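Local coordinates for protein multicopper oxidase (Pseudomonas thermotolerans, PDB 6VOW) that probably oxidises phenolic or related substrates in the manner of a laccase, passing their electrons through bound coppers to dioxygen, at residues E212-G216 / R273-A277; F163-L169 / V218-F224; L100-M104 / F121-F125. One frame throughout, in Å; residues are numbered along the deposited sequence.

In the fold
Contact 3 comes first along the chain, in the first of the three cupredoxin-like beta sandwiches expected of a laccase-type multicopper oxidase; contacts 1 and 2 both belong to the second. Contact 2 pairs neighbouring strands 165-174 and 218-225 of one sheet. Contact 1 lies where chain passes between that sheet and the facing one that holds strand 210-214. Their centres are 13 Å apart, their segments alternate in sequence, and they touch, Leu213 CD2 lying 3.7 Å from Leu167 CD2. Contact 3, centred 28 Å from contact 2 and 40 Å from contact 1, comes nearest to copper, the Leu100 side chain about 8 Å from one; the Phe224 side chain of contact 2 is about 11 Å from the Cu-O-Cu linkage.

Contact 1 of 3, residues E212-G216 / R273-A277; sequences ELPAG and RVPEA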
loop_
_atom_site.group_PDB
_atom_site.type_symbol
_atom_site.label_atom_id
_atom_site.label_comp_id
_atom_site.label_asym_id
_atom_site.label_seq_id
_atom_site.Cartn_x
_atom_site.Cartn_y
_atom_site.Cartn_z
ATOM N N GLU A 212 11.957 -17.941 9.333
ATOM C CA GLU A 212 12.793 -18.082 10.502
ATOM C C GLU A 212 13.138 -16.702 11.075
ATOM O O GLU A 212 13.432 -15.749 10.333
ATOM C CB GLU A 212 14.037 -18.963 10.195
ATOM C CG GLU A 212 13.684 -20.472 10.099
ATOM C CD GLU A 212 14.874 -21.418 9.825
ATOM O OE1 GLU A 212 16.039 -21.014 10.048
ATOM O OE2 GLU A 212 14.651 -22.592 9.404
ATOM N N LEU A 213 13.042 -16.596 12.401
ATOM C CA LEU A 213 13.366 -15.406 13.164
ATOM C C LEU A 213 14.182 -15.816 14.429
ATOM O O LEU A 213 13.907 -16.881 15.001
ATOM C CB LEU A 213 12.069 -14.715 13.607
ATOM C CG LEU A 213 11.133 -14.147 12.582
ATOM C CD1 LEU A 213 9.893 -13.693 13.265
ATOM C CD2 LEU A 213 11.790 -12.958 11.879
ATOM N N PRO A 214 15.143 -14.960 14.889
ATOM C CA PRO A 214 15.965 -15.280 16.075
ATOM C C PRO A 214 15.260 -15.142 17.431
ATOM O O PRO A 214 14.643 -14.089 17.708
ATOM C CB PRO A 214 17.118 -14.285 15.988
ATOM C CG PRO A 214 16.632 -13.164 15.174
ATOM C CD PRO A 214 15.571 -13.701 14.251
ATOM N N ALA A 215 15.381 -16.186 18.264
ATOM C CA ALA A 215 14.655 -16.250 19.548
ATOM C C ALA A 215 15.009 -15.139 20.497
ATOM O O ALA A 215 16.094 -14.680 20.531
ATOM C CB ALA A 215 14.890 -17.564 20.251
ATOM N N GLY A 216 14.051 -14.707 21.271
ATOM C CA GLY A 216 14.278 -13.726 22.224
ATOM C C GLY A 216 14.314 -12.358 21.595
ATOM O O GLY A 216 14.077 -11.383 22.303
ATOM N N ARG A 273 7.987 -9.832 19.620
ATOM C CA ARG A 273 8.933 -10.565 20.450
ATOM C C ARG A 273 8.863 -11.977 20.030
ATOM O O ARG A 273 7.820 -12.635 20.161
ATOM C CB ARG A 273 8.624 -10.487 21.905
ATOM C CG ARG A 273 9.601 -11.372 22.789
ATOM C CD ARG A 273 10.962 -10.777 22.800
ATOM N NE ARG A 273 10.902 -9.480 23.451
ATOM C CZ ARG A 273 11.959 -8.736 23.788
ATOM N NH1 ARG A 273 13.254 -9.116 23.571
ATOM N NH2 ARG A 273 11.706 -7.571 24.357
ATOM N N VAL A 274 9.987 -12.446 19.510
ATOM C CA VAL A 274 10.092 -13.787 19.039
ATOM C C VAL A 274 10.238 -14.657 20.283
ATOM O O VAL A 274 11.113 -14.422 21.130
ATOM C CB VAL A 274 11.296 -13.953 18.113
ATOM C CG1 VAL A 274 11.422 -15.378 17.642
ATOM C CG2 VAL A 274 11.198 -13.043 16.911
ATOM N N PRO A 275 9.389 -15.694 20.394
ATOM C CA PRO A 275 9.426 -16.492 21.566
ATOM C C PRO A 275 10.659 -17.345 21.549
ATOM O O PRO A 275 11.441 -17.290 20.634
ATOM C CB PRO A 275 8.143 -17.331 21.471
ATOM C CG PRO A 275 7.693 -17.252 20.064
ATOM C CD PRO A 275 8.602 -16.334 19.334
ATOM N N GLU A 276 10.839 -18.065 22.635
ATOM C CA GLU A 276 11.949 -18.970 22.803
ATOM C C GLU A 276 12.037 -19.920 21.644
ATOM O O GLU A 276 11.037 -20.174 20.999
ATOM C CB GLU A 276 11.814 -19.718 24.131
ATOM C CG GLU A 276 10.479 -20.402 24.442
ATOM C CD GLU A 276 10.561 -21.240 25.713
ATOM O OE1 GLU A 276 9.830 -20.941 26.705
ATOM O OE2 GLU A 276 11.375 -22.196 25.722
ATOM N N ALA A 277 13.250 -20.398 21.370
ATOM C CA ALA A 277 13.586 -21.240 20.209
ATOM C C ALA A 277 12.718 -22.477 19.988
ATOM O O ALA A 277 12.126 -23.019 20.941
ATOM C CB ALA A 277 15.032 -21.692 20.319
#
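This is a contact between the end of a strand with the turn that follows it and a loop leaving another strand, at one end of the second cupredoxin-like sandwich, where two chain connections between its sheets cross. Residues 212-216 form the end of strand 210-214 and its exit toward strand 218-225, while residues 273-277 leave strand 267-273 toward strand 280-285. The end-to-end directions of the touching parts differ by 98°, so the backbones meet almost at right angles and no strand pairing results.

Two hydrogen bonds fix the crossing, and both involve Gly216. Its N donates to Val274 O at 3.0 Å (139° at the hydrogen), and its O accepts from Arg273 NH1 at 2.7 Å in a nearly straight bond (169°). The p,p turn of chi2 and chi3 folds the Arg273 side chain back so that the guanidinium presents its edge to this carbonyl. Gly216 adopts phi/psi 79°/-20°, where a CB would jam against Ala215 O, which accounts for glycine here.

Val274 is the main apolar element: CG2 lies 3.8 Å from Leu213 CB and CG1 3.9 Å from Ala215 CA. Farther along, Ala215 CB packs 4.1 Å from Ala277 CB, and Ala215 CA makes a CH...O contact of 3.5 Å with Pro275 O. Together 309 Å² is buried.

Arg273 NH1 also bonds to Gly303 O, and the guanidinium makes a cation-pi contact with Trp305. Strand 288-296 flanks the crossing, pairing with Leu213 and packing on Ala215 and Val274, while Leu213 and Val274 reach between the sheets to Val219 of strand 218-225.

Contact 2 of 3, residues F163-L169 / V218-F224; sequences FRHELSL and VVRLRLF
The salt bridge between Glu166 and Arg222 is the strongest polar link: Arg222 NH2 to Glu166 OE1 is 2.6 Å, with a weak second bond of 2.7 Å from NE to OE2. Glu166 is p,t; Arg222 is m,t,t, with chi4 near -79°. Beneath it two extended strands run parallel, axes 4.5 Å apart and crossing at -23°, in register Glu166-Arg220, Leu167-Leu221, Ser168-Arg222 and Leu169-Leu223. Backbone bonds are Arg220 N to His165 O (3.0 Å), Leu167 N to Arg220 O (2.9 Å), Arg222 N to Leu167 O and Leu169 N to Arg222 O (both 2.7 Å), and Phe224 N to Leu169 O (2.8 Å). Such a parallel pair in a mixed sheet fits the Greek-key cupredoxin sandwich. Leu167, Leu169, Val219, Leu221 and Leu223 face its interior; Leu167 CB-Leu221 CD2 is 3.8 Å and Leu169 CB-Leu223 CD2 3.7 Å. On the other face, Arg220 extends to Glu157 and Asp269, with its CB 3.8 Å from the Phe163 ring centroid in a CH-pi contact.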
loop_
_atom_site.group_PDB
_atom_site.type_symbol
_atom_site.label_atom_id
_atom_site.label_comp_id
_atom_site.label_asym_id
_atom_site.label_seq_id
_atom_site.Cartn_x
_atom_site.Cartn_y
_atom_site.Cartn_z
ATOM N N PHE A 163 15.752 -1.126 15.997
ATOM C CA PHE A 163 15.502 -2.521 15.592
ATOM C C PHE A 163 16.737 -3.220 15.135
ATOM O O PHE A 163 17.424 -2.763 14.251
ATOM C CB PHE A 163 14.417 -2.630 14.540
ATOM C CG PHE A 163 13.046 -2.352 15.058
ATOM C CD1 PHE A 163 12.336 -3.309 15.734
ATOM C CD2 PHE A 163 12.442 -1.106 14.840
ATOM C CE1 PHE A 163 11.076 -3.057 16.213
ATOM C CE2 PHE A 163 11.176 -0.898 15.303
ATOM C CZ PHE A 163 10.482 -1.913 15.951
ATOM N N ARG A 164 16.950 -4.397 15.700
ATOM C CA ARG A 164 18.089 -5.247 15.344
ATOM C C ARG A 164 17.796 -6.123 14.127
ATOM O O ARG A 164 18.699 -6.613 13.491
ATOM C CB ARG A 164 18.525 -6.139 16.543
ATOM C CG ARG A 164 18.547 -5.410 17.860
ATOM C CD ARG A 164 19.748 -5.751 18.729
ATOM N NE ARG A 164 20.353 -4.514 19.243
ATOM C CZ ARG A 164 21.319 -3.792 18.647
ATOM N NH1 ARG A 164 21.876 -4.180 17.486
ATOM N NH2 ARG A 164 21.741 -2.662 19.232
ATOM N N HIS A 165 16.543 -6.387 13.848
ATOM C CA HIS A 165 16.143 -7.371 12.854
ATOM C C HIS A 165 14.872 -6.845 12.260
ATOM O O HIS A 165 14.098 -6.149 12.913
ATOM C CB HIS A 165 15.845 -8.736 13.470
ATOM C CG HIS A 165 17.013 -9.287 14.180
ATOM N ND1 HIS A 165 18.010 -10.003 13.543
ATOM C CD2 HIS A 165 17.441 -9.062 15.439
ATOM C CE1 HIS A 165 18.944 -10.303 14.429
ATOM N NE2 HIS A 165 18.633 -9.729 15.582
ATOM N N GLU A 166 14.707 -7.179 11.007
ATOM C CA GLU A 166 13.501 -6.826 10.272
ATOM C C GLU A 166 13.270 -7.866 9.273
ATOM O O GLU A 166 14.180 -8.571 8.917
ATOM C CB GLU A 166 13.604 -5.431 9.616
ATOM C CG GLU A 166 14.613 -5.271 8.500
ATOM C CD GLU A 166 14.298 -4.085 7.612
ATOM O OE1 GLU A 166 14.494 -2.920 8.046
ATOM O OE2 GLU A 166 13.800 -4.363 6.505
ATOM N N LEU A 167 12.040 -7.943 8.818
ATOM C CA LEU A 167 11.636 -8.904 7.835
ATOM C C LEU A 167 10.512 -8.263 7.044
ATOM O O LEU A 167 9.575 -7.743 7.634
ATOM C CB LEU A 167 11.064 -10.100 8.561
ATOM C CG LEU A 167 10.743 -11.291 7.710
ATOM C CD1 LEU A 167 12.011 -11.842 7.044
ATOM C CD2 LEU A 167 10.128 -12.323 8.620
ATOM N N SER A 168 10.625 -8.313 5.736
ATOM C CA SER A 168 9.607 -7.823 4.849
ATOM C C SER A 168 8.650 -8.941 4.432
ATOM O O SER A 168 9.092 -10.008 3.986
ATOM C CB SER A 168 10.225 -7.247 3.586
ATOM O OG SER A 168 10.969 -6.088 3.897
ATOM N N LEU A 169 7.340 -8.682 4.572
ATOM C CA LEU A 169 6.213 -9.649 4.237
ATOM C C LEU A 169 5.275 -9.002 3.280
ATOM O O LEU A 169 4.585 -8.079 3.663
ATOM C CB LEU A 169 5.405 -10.067 5.482
ATOM C CG LEU A 169 5.952 -11.356 6.077
ATOM C CD1 LEU A 169 7.453 -11.345 6.216
ATOM C CD2 LEU A 169 5.339 -11.568 7.420
ATOM N N VAL A 218 13.554 -8.776 19.379
ATOM C CA VAL A 218 12.409 -8.032 18.809
ATOM C C VAL A 218 12.619 -7.773 17.301
ATOM O O VAL A 218 13.619 -7.258 16.870
ATOM C CB VAL A 218 12.119 -6.721 19.579
ATOM C CG1 VAL A 218 11.125 -5.831 18.874
ATOM C CG2 VAL A 218 11.557 -7.026 20.960
ATOM N N VAL A 219 11.643 -8.170 16.483
ATOM C CA VAL A 219 11.806 -8.143 15.068
ATOM C C VAL A 219 10.773 -7.239 14.526
ATOM O O VAL A 219 9.682 -7.323 14.910
ATOM C CB VAL A 219 11.625 -9.502 14.410
ATOM C CG1 VAL A 219 11.689 -9.312 12.900
ATOM C CG2 VAL A 219 12.695 -10.492 14.910
ATOM N N ARG A 220 11.156 -6.367 13.627
ATOM C CA ARG A 220 10.235 -5.483 12.925
ATOM C C ARG A 220 9.782 -6.185 11.666
ATOM O O ARG A 220 10.583 -6.397 10.735
ATOM C CB ARG A 220 11.007 -4.290 12.514
ATOM C CG ARG A 220 10.241 -3.341 11.668
ATOM C CD ARG A 220 11.198 -2.273 11.265
ATOM N NE ARG A 220 10.503 -1.081 10.840
ATOM C CZ ARG A 220 11.101 0.089 10.747
ATOM N NH1 ARG A 220 12.388 0.196 11.113
ATOM N NH2 ARG A 220 10.417 1.165 10.331
ATOM N N LEU A 221 8.519 -6.570 11.652
ATOM C CA LEU A 221 7.916 -7.231 10.499
ATOM C C LEU A 221 7.269 -6.151 9.719
ATOM O O LEU A 221 6.369 -5.436 10.206
ATOM C CB LEU A 221 6.815 -8.231 10.931
ATOM C CG LEU A 221 7.180 -9.372 11.835
ATOM C CD1 LEU A 221 5.950 -10.243 12.042
ATOM C CD2 LEU A 221 8.279 -10.129 11.163
ATOM N N ARG A 222 7.754 -5.991 8.532
ATOM C CA ARG A 222 7.215 -4.957 7.640
ATOM C C ARG A 222 6.165 -5.682 6.818
ATOM O O ARG A 222 6.510 -6.593 6.087
ATOM C CB ARG A 222 8.336 -4.431 6.709
ATOM C CG ARG A 222 9.474 -3.784 7.461
ATOM C CD ARG A 222 10.583 -3.433 6.495
ATOM N NE ARG A 222 11.736 -2.718 7.112
ATOM C CZ ARG A 222 11.768 -1.429 7.421
ATOM N NH1 ARG A 222 10.754 -0.674 7.296
ATOM N NH2 ARG A 222 12.879 -0.876 7.937
ATOM N N LEU A 223 4.901 -5.283 6.956
ATOM C CA LEU A 223 3.772 -6.038 6.339
ATOM C C LEU A 223 3.202 -5.164 5.291
ATOM O O LEU A 223 2.753 -4.038 5.582
ATOM C CB LEU A 223 2.734 -6.314 7.382
ATOM C CG LEU A 223 3.211 -7.504 8.234
ATOM C CD1 LEU A 223 2.697 -7.419 9.659
ATOM C CD2 LEU A 223 2.684 -8.757 7.598
ATOM N N PHE A 224 3.269 -5.655 4.068
ATOM C CA PHE A 224 2.770 -4.947 2.903
ATOM C C PHE A 224 1.614 -5.727 2.286
ATOM O O PHE A 224 1.738 -6.914 1.955
ATOM C CB PHE A 224 3.845 -4.811 1.816
ATOM C CG PHE A 224 5.147 -4.242 2.271
ATOM C CD1 PHE A 224 6.079 -5.029 2.882
ATOM C CD2 PHE A 224 5.452 -2.925 2.038
ATOM C CE1 PHE A 224 7.316 -4.479 3.221
ATOM C CE2 PHE A 224 6.634 -2.360 2.452
ATOM C CZ PHE A 224 7.601 -3.169 2.988
HETATM O O HOH W 1 15.311 -5.379 17.712
HETATM O O HOH W 2 14.572 -1.657 11.267
#

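Contact 3 of 3, residues L100-M104 / F121-F125; sequences LPLEM and FDYVF
Leu100, in the p,p rotamer, sends CD2 over the face of the Phe125 ring (chi1 p), 3.8 Å from its centroid and 11° off the normal: a CH-pi contact. The Leu100 and Phe125 CA atoms are 6.0 Å apart. The chain then curls through a 3-10 turn, with phi/psi near -53°/-40° at Leu102 and -53°/-23° at Glu103, closed by Met104 N to Pro101 O at 2.8 Å. This loop follows strand 94-96, which carries copper-binding His94, and packs on edge strand 120-126 of the first cupredoxin-like domain; the Leu100 side chain is about 8 Å from a copper. Glu103 O meets the edge of the Phe121 ring, 3.9 Å from CZ. Met104, m,m,t, reaches across to the backbone of the extended strand, its SD 3.7 Å from Tyr123 CA; the two CA atoms are 6.0 Å apart. Met104 SD accepts a weak hydrogen bond from Val124 N (3.5 Å) and forms an oblique Met-aromatic contact with Tyr123 (chi1 m), 5.4 Å from the centroid; Met104 CE lies 4.2 Å from Val124 CG2.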
loop_
_atom_site.group_PDB
_atom_site.type_symbol
_atom_site.label_atom_id
_atom_site.label_comp_id
_atom_site.label_asym_id
_atom_site.label_seq_id
_atom_site.Cartn_x
_atom_site.Cartn_y
_atom_site.Cartn_z
ATOM N N LEU A 100 6.029 13.011 -3.394
ATOM C CA LEU A 100 6.998 13.428 -4.367
ATOM C C LEU A 100 6.311 14.429 -5.274
ATOM O O LEU A 100 5.146 14.670 -5.129
ATOM C CB LEU A 100 7.443 12.230 -5.155
ATOM C CG LEU A 100 6.367 11.153 -5.451
ATOM C CD1 LEU A 100 5.144 11.608 -6.298
ATOM C CD2 LEU A 100 7.087 10.060 -6.197
ATOM N N PRO A 101 7.052 15.072 -6.185
ATOM C CA PRO A 101 6.419 16.009 -7.104
ATOM C C PRO A 101 5.547 15.299 -8.087
ATOM O O PRO A 101 5.863 14.140 -8.492
ATOM C CB PRO A 101 7.577 16.567 -7.876
ATOM C CG PRO A 101 8.624 16.585 -6.871
ATOM C CD PRO A 101 8.494 15.249 -6.191
ATOM N N LEU A 102 4.556 16.025 -8.569
ATOM C CA LEU A 102 3.548 15.428 -9.473
ATOM C C LEU A 102 4.178 14.728 -10.657
ATOM O O LEU A 102 3.720 13.650 -11.080
ATOM C CB LEU A 102 2.694 16.500 -10.042
ATOM C CG LEU A 102 1.508 15.942 -10.894
ATOM C CD1 LEU A 102 0.489 15.161 -10.087
ATOM C CD2 LEU A 102 0.826 17.125 -11.512
ATOM N N GLU A 103 5.223 15.319 -11.210
ATOM C CA GLU A 103 5.936 14.721 -12.365
ATOM C C GLU A 103 6.380 13.290 -12.136
ATOM O O GLU A 103 6.606 12.549 -13.118
ATOM C CB GLU A 103 7.161 15.553 -12.713
ATOM C CG GLU A 103 6.820 16.994 -13.069
ATOM C CD GLU A 103 6.871 17.987 -11.892
ATOM O OE1 GLU A 103 6.211 17.773 -10.822
ATOM O OE2 GLU A 103 7.541 19.021 -12.049
ATOM N N MET A 104 6.538 12.895 -10.865
ATOM C CA MET A 104 6.993 11.585 -10.567
ATOM C C MET A 104 5.841 10.779 -10.023
ATOM O O MET A 104 6.070 9.755 -9.545
ATOM C CB MET A 104 8.174 11.675 -9.571
ATOM C CG MET A 104 9.366 12.550 -10.088
ATOM S SD MET A 104 10.188 11.548 -11.328
ATOM C CE MET A 104 11.269 12.627 -12.222
ATOM N N PHE A 121 11.852 5.212 -18.054
ATOM C CA PHE A 121 11.471 6.483 -17.426
ATOM C C PHE A 121 12.316 6.488 -16.153
ATOM O O PHE A 121 12.568 5.426 -15.515
ATOM C CB PHE A 121 9.960 6.585 -17.101
ATOM C CG PHE A 121 9.518 7.946 -16.658
ATOM C CD1 PHE A 121 9.513 8.291 -15.299
ATOM C CD2 PHE A 121 9.085 8.926 -17.606
ATOM C CE1 PHE A 121 9.050 9.545 -14.881
ATOM C CE2 PHE A 121 8.634 10.198 -17.181
ATOM C CZ PHE A 121 8.611 10.502 -15.818
ATOM N N ASP A 122 12.846 7.661 -15.862
ATOM C CA ASP A 122 13.723 7.820 -14.717
ATOM C C ASP A 122 12.915 8.481 -13.641
ATOM O O ASP A 122 12.629 9.692 -13.737
ATOM C CB ASP A 122 14.878 8.675 -15.106
ATOM C CG ASP A 122 16.001 7.911 -15.758
ATOM O OD1 ASP A 122 16.254 6.751 -15.425
ATOM O OD2 ASP A 122 16.703 8.508 -16.580
ATOM N N TYR A 123 12.559 7.689 -12.612
ATOM C CA TYR A 123 11.861 8.247 -11.440
ATOM C C TYR A 123 12.947 8.650 -10.489
ATOM O O TYR A 123 13.672 7.807 -10.038
ATOM C CB TYR A 123 10.862 7.274 -10.759
ATOM C CG TYR A 123 9.719 6.858 -11.691
ATOM C CD1 TYR A 123 8.566 7.587 -11.770
ATOM C CD2 TYR A 123 9.809 5.709 -12.453
ATOM C CE1 TYR A 123 7.531 7.226 -12.615
ATOM C CE2 TYR A 123 8.785 5.320 -13.302
ATOM C CZ TYR A 123 7.659 6.085 -13.385
ATOM O OH TYR A 123 6.713 5.696 -14.249
ATOM N N VAL A 124 13.063 9.943 -10.210
ATOM C CA VAL A 124 13.965 10.502 -9.196
ATOM C C VAL A 124 13.191 11.339 -8.217
ATOM O O VAL A 124 12.520 12.321 -8.626
ATOM C CB VAL A 124 15.018 11.546 -9.743
ATOM C CG1 VAL A 124 16.336 11.367 -9.019
ATOM C CG2 VAL A 124 15.200 11.494 -11.230
ATOM N N PHE A 125 13.300 11.031 -6.932
ATOM C CA PHE A 125 12.637 11.911 -5.947
ATOM C C PHE A 125 13.296 11.639 -4.615
ATOM O O PHE A 125 13.999 10.614 -4.436
ATOM C CB PHE A 125 11.143 11.625 -5.872
ATOM C CG PHE A 125 10.838 10.147 -5.739
ATOM C CD1 PHE A 125 10.715 9.326 -6.864
ATOM C CD2 PHE A 125 10.704 9.523 -4.469
ATOM C CE1 PHE A 125 10.428 7.962 -6.723
ATOM C CE2 PHE A 125 10.394 8.159 -4.369
ATOM C CZ PHE A 125 10.248 7.405 -5.499
#